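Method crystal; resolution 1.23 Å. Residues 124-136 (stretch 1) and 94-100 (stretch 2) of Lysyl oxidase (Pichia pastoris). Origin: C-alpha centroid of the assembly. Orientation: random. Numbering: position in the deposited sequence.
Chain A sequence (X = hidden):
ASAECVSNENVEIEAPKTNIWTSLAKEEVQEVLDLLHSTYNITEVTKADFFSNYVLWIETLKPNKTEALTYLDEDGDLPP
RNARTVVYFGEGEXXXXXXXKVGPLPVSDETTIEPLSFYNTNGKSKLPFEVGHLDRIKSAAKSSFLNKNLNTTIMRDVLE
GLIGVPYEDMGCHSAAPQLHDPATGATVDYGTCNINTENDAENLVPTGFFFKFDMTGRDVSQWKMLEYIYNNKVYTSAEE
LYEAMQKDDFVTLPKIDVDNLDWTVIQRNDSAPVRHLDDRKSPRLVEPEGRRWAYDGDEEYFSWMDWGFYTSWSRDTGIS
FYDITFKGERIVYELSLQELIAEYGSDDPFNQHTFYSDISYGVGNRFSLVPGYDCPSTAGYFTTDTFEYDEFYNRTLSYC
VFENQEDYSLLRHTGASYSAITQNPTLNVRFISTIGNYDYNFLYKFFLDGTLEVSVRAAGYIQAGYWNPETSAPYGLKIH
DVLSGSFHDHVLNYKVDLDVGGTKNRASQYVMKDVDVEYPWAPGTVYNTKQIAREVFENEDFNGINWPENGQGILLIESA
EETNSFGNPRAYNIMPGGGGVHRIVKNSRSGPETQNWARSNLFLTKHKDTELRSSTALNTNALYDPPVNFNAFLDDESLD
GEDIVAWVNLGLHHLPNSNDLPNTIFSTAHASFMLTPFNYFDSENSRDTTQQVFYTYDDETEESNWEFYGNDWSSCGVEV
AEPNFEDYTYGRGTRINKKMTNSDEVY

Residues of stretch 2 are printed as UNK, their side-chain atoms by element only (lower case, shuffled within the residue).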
# COMPACT_ATOMS: atom_id res chain seq x y z
N LYS A 124 -11.60 -32.03 22.60
CA LYS A 124 -10.60 -32.86 23.26
C LYS A 124 -9.52 -32.02 23.94
O LYS A 124 -9.05 -31.03 23.38
CB LYS A 124 -9.93 -33.78 22.25
CG LYS A 124 -10.90 -34.75 21.60
CD LYS A 124 -10.31 -35.55 20.47
CE LYS A 124 -11.36 -36.37 19.79
NZ LYS A 124 -10.81 -37.11 18.64
N SER A 125 -9.13 -32.44 25.14
CA SER A 125 -7.93 -31.96 25.79
C SER A 125 -6.69 -32.72 25.38
O SER A 125 -5.59 -32.17 25.54
CB SER A 125 -8.08 -32.00 27.31
OG SER A 125 -8.38 -33.33 27.73
N LYS A 126 -6.84 -33.95 24.93
CA LYS A 126 -5.74 -34.84 24.63
C LYS A 126 -5.47 -34.87 23.11
O LYS A 126 -6.38 -35.08 22.30
CB LYS A 126 -6.10 -36.28 25.09
CG LYS A 126 -6.21 -36.39 26.61
CD LYS A 126 -6.57 -37.82 27.07
CE LYS A 126 -6.68 -37.96 28.57
NZ LYS A 126 -7.80 -37.18 29.13
N LEU A 127 -4.20 -34.71 22.77
CA LEU A 127 -3.70 -34.80 21.40
C LEU A 127 -2.89 -36.08 21.29
O LEU A 127 -1.87 -36.20 21.95
CB LEU A 127 -2.83 -33.58 21.09
CG LEU A 127 -2.12 -33.52 19.73
CD1 LEU A 127 -3.13 -33.18 18.65
CD2 LEU A 127 -1.00 -32.51 19.77
N PRO A 128 -3.34 -37.06 20.49
CA PRO A 128 -2.63 -38.34 20.39
C PRO A 128 -1.17 -38.20 19.93
O PRO A 128 -0.85 -37.35 19.10
CB PRO A 128 -3.44 -39.10 19.34
CG PRO A 128 -4.78 -38.52 19.41
CD PRO A 128 -4.56 -37.04 19.65
N PHE A 129 -0.32 -39.09 20.42
CA PHE A 129 1.08 -39.11 20.04
C PHE A 129 1.29 -39.02 18.52
O PHE A 129 2.14 -38.28 18.06
CB PHE A 129 1.75 -40.39 20.56
CG PHE A 129 3.21 -40.49 20.21
CD1 PHE A 129 4.16 -39.84 20.99
CD2 PHE A 129 3.63 -41.20 19.09
CE1 PHE A 129 5.48 -39.91 20.67
CE2 PHE A 129 4.96 -41.28 18.78
CZ PHE A 129 5.89 -40.63 19.57
N GLU A 130 0.55 -39.83 17.75
CA GLU A 130 0.76 -39.88 16.30
C GLU A 130 0.66 -38.51 15.62
O GLU A 130 1.35 -38.30 14.65
CB GLU A 130 -0.15 -40.86 15.59
CG GLU A 130 0.12 -42.33 15.90
CD GLU A 130 1.59 -42.74 15.78
OE1 GLU A 130 2.08 -43.46 16.67
OE2 GLU A 130 2.24 -42.40 14.77
N VAL A 131 -0.20 -37.64 16.14
CA VAL A 131 -0.43 -36.30 15.58
C VAL A 131 0.11 -35.22 16.53
O VAL A 131 -0.31 -34.07 16.52
CB VAL A 131 -1.92 -36.06 15.23
CG1 VAL A 131 -2.38 -36.96 14.12
CG2 VAL A 131 -2.83 -36.19 16.44
N GLY A 132 1.08 -35.61 17.33
CA GLY A 132 1.59 -34.79 18.39
C GLY A 132 2.41 -33.59 17.91
O GLY A 132 2.70 -33.42 16.72
N HIS A 133 2.75 -32.73 18.85
CA HIS A 133 3.64 -31.61 18.59
C HIS A 133 5.03 -32.13 18.24
O HIS A 133 5.54 -33.08 18.87
CB HIS A 133 3.71 -30.71 19.82
CG HIS A 133 4.51 -29.47 19.61
ND1 HIS A 133 4.20 -28.54 18.66
CD2 HIS A 133 5.66 -29.05 20.19
CE1 HIS A 133 5.09 -27.56 18.70
NE2 HIS A 133 6.01 -27.87 19.58
N LEU A 134 5.65 -31.49 17.26
CA LEU A 134 7.04 -31.76 16.94
C LEU A 134 7.91 -31.07 17.97
O LEU A 134 8.42 -29.96 17.76
CB LEU A 134 7.36 -31.27 15.52
CG LEU A 134 8.78 -31.54 15.01
CD1 LEU A 134 9.13 -33.03 15.04
CD2 LEU A 134 8.95 -30.97 13.60
N ASP A 135 8.03 -31.73 19.11
CA ASP A 135 8.67 -31.17 20.26
C ASP A 135 10.14 -31.59 20.29
O ASP A 135 10.62 -32.28 19.40
CB ASP A 135 7.93 -31.47 21.58
CG ASP A 135 8.02 -32.89 22.02
OD1 ASP A 135 7.51 -33.13 23.15
OD2 ASP A 135 8.47 -33.83 21.30
N ARG A 136 10.85 -31.16 21.32
CA ARG A 136 12.30 -31.41 21.40
C ARG A 136 12.58 -32.91 21.39
O ARG A 136 13.55 -33.36 20.79
CB ARG A 136 12.90 -30.79 22.65
CG ARG A 136 13.01 -29.30 22.55
CD ARG A 136 13.73 -28.65 23.68
NE ARG A 136 13.79 -27.21 23.44
CZ ARG A 136 14.13 -26.31 24.33
NH1 ARG A 136 14.50 -26.67 25.56
NH2 ARG A 136 14.13 -25.03 23.99
N UNK A 94 -0.66 -45.68 25.92
CA UNK A 94 -0.45 -44.79 24.78
C UNK A 94 -0.11 -43.39 25.26
O UNK A 94 -0.60 -42.94 26.31
c UNK A 94 -1.69 -44.76 23.89
o UNK A 94 -0.21 -46.29 22.02
c UNK A 94 -1.18 -46.90 22.52
c UNK A 94 -2.18 -46.15 23.40
o UNK A 94 -1.36 -48.13 22.33
N UNK A 95 0.74 -42.71 24.50
CA UNK A 95 1.15 -41.37 24.81
C UNK A 95 0.24 -40.33 24.20
O UNK A 95 -0.38 -40.56 23.16
N UNK A 96 0.17 -39.18 24.87
CA UNK A 96 -0.59 -38.05 24.36
C UNK A 96 -0.12 -36.79 25.05
O UNK A 96 0.43 -36.86 26.14
c UNK A 96 -2.49 -39.85 26.51
c UNK A 96 -2.70 -37.52 26.94
c UNK A 96 -2.44 -38.55 26.04
c UNK A 96 -3.00 -37.78 28.27
o UNK A 96 -3.33 -39.35 30.03
c UNK A 96 -2.10 -38.26 24.61
c UNK A 96 -3.04 -39.08 28.71
c UNK A 96 -2.78 -40.11 27.83
N UNK A 97 -0.34 -35.66 24.40
CA UNK A 97 -0.22 -34.36 25.06
C UNK A 97 -1.58 -34.00 25.62
O UNK A 97 -2.60 -34.27 24.99
c UNK A 97 1.71 -34.45 22.39
c UNK A 97 1.57 -33.54 23.44
c UNK A 97 3.94 -33.14 23.40
c UNK A 97 2.97 -34.71 21.88
c UNK A 97 0.24 -33.28 24.06
c UNK A 97 4.08 -34.06 22.39
c UNK A 97 2.71 -32.92 23.94
N UNK A 98 -1.61 -33.39 26.80
CA UNK A 98 -2.86 -32.91 27.34
C UNK A 98 -2.73 -31.47 27.79
O UNK A 98 -1.75 -31.07 28.42
c UNK A 98 -3.41 -33.80 28.46
c UNK A 98 -4.89 -33.44 28.78
c UNK A 98 -5.61 -34.44 29.64
o UNK A 98 -6.87 -34.37 29.68
o UNK A 98 -4.94 -35.24 30.33
N UNK A 99 -3.76 -30.69 27.45
CA UNK A 99 -3.88 -29.33 27.92
C UNK A 99 -4.66 -29.38 29.24
O UNK A 99 -5.72 -30.04 29.32
o UNK A 99 -4.29 -26.37 24.65
c UNK A 99 -4.61 -28.48 26.86
c UNK A 99 -3.96 -28.56 25.49
c UNK A 99 -4.51 -27.59 24.47
o UNK A 99 -5.16 -28.07 23.53
N UNK A 100 -4.12 -28.67 30.23
CA UNK A 100 -4.65 -28.62 31.56
C UNK A 100 -4.73 -27.17 32.03
O UNK A 100 -3.83 -26.39 31.80
c UNK A 100 -3.74 -29.42 32.53
c UNK A 100 -2.40 -31.42 33.09
c UNK A 100 -3.49 -30.89 32.17
c UNK A 100 -4.73 -31.73 32.25
O HOH W 1 -5.07 -30.80 22.96

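Position 94 carries three side-chain carbons in an unbranched run, the third bearing two oxygens. This carboxylate on a two-methylene arm identifies Glu94, whose side chain stays exposed and makes no contact with stretch 1. Position 95 has no side-chain atoms and is Gly95. Its contribution is backbone: its O accepts a hydrogen bond from Phe129 N at 3.1 Å, just where stretch 1 leaves its strand for a 3-10 turn.

At position 96 one carbon leads to a six-carbon ring bearing a single oxygen, and the aliphatic part of Lys126 lies over one face of that ring; this is the phenol of Tyr96. Lys126 CD is 4.0 Å from the centroid of the Tyr96 ring and 19° off the ring normal, a CH-pi contact. Pro128 sits opposite in register, its CA 4.3 Å from Tyr96 CB.

Position 97 again shows one carbon and a six-carbon ring, but no oxygen; His133 CB lies over one face of the ring, and the residue is Phe97. Its backbone pairs with Leu127 in both directions: Phe97 N donates to Leu127 O at 2.9 Å, and Leu127 N donates to Phe97 O at 2.8 Å. Asp135 OD1 approaches the edge of the buried ring, 3.6 Å from Phe97 CE2. Leu127 CD2 adds an apolar contact, 4.2 Å from Phe97 CD1. Gly132 CA lies 3.8 Å from Phe97 CE1, and an ideal CB on Gly132 would come to 2.8 Å from that CE1, a clash, so the close approach depends on the absent side chain.

Position 98 has three carbons in a row, the last holding two oxygens, one of which meets Ser125 OG and Lys126 NZ; this is Glu98. With chi1 and chi2 both t, the chain is extended, and Glu98 OE2 accepts from Ser125 OG at 2.7 Å and from Lys126 NZ at 3.0 Å, the latter a salt bridge.

Position 99 again has three carbons, the third carrying two oxygens, and is Glu99. Its N donates to Ser125 O at 3.0 Å, and a water links Glu99 OE2, 2.8 Å from the water O, and, by a weak bond, Ser125 O, 3.0 Å from the same water O. At position 100 four carbons fork at the second, as in leucine; the buried side chain of Leu100 makes no contact with stretch 1.

The contact is thus a short antiparallel pairing, with strand directions 164° apart, extended by backbone bonds at Gly95 and Glu99. Alternation divides the side chains: Tyr96 and Glu98 share a face with Lys126, whose methylenes cover the phenol while its amine reaches the carboxylate. Phe97 points to the other face with Leu127, where the loop through Gly132, His133 and Asp135 wraps its ring. Together the stretches bury 598 Å².

Stretch 2, residues 94-100: EGYFEEL
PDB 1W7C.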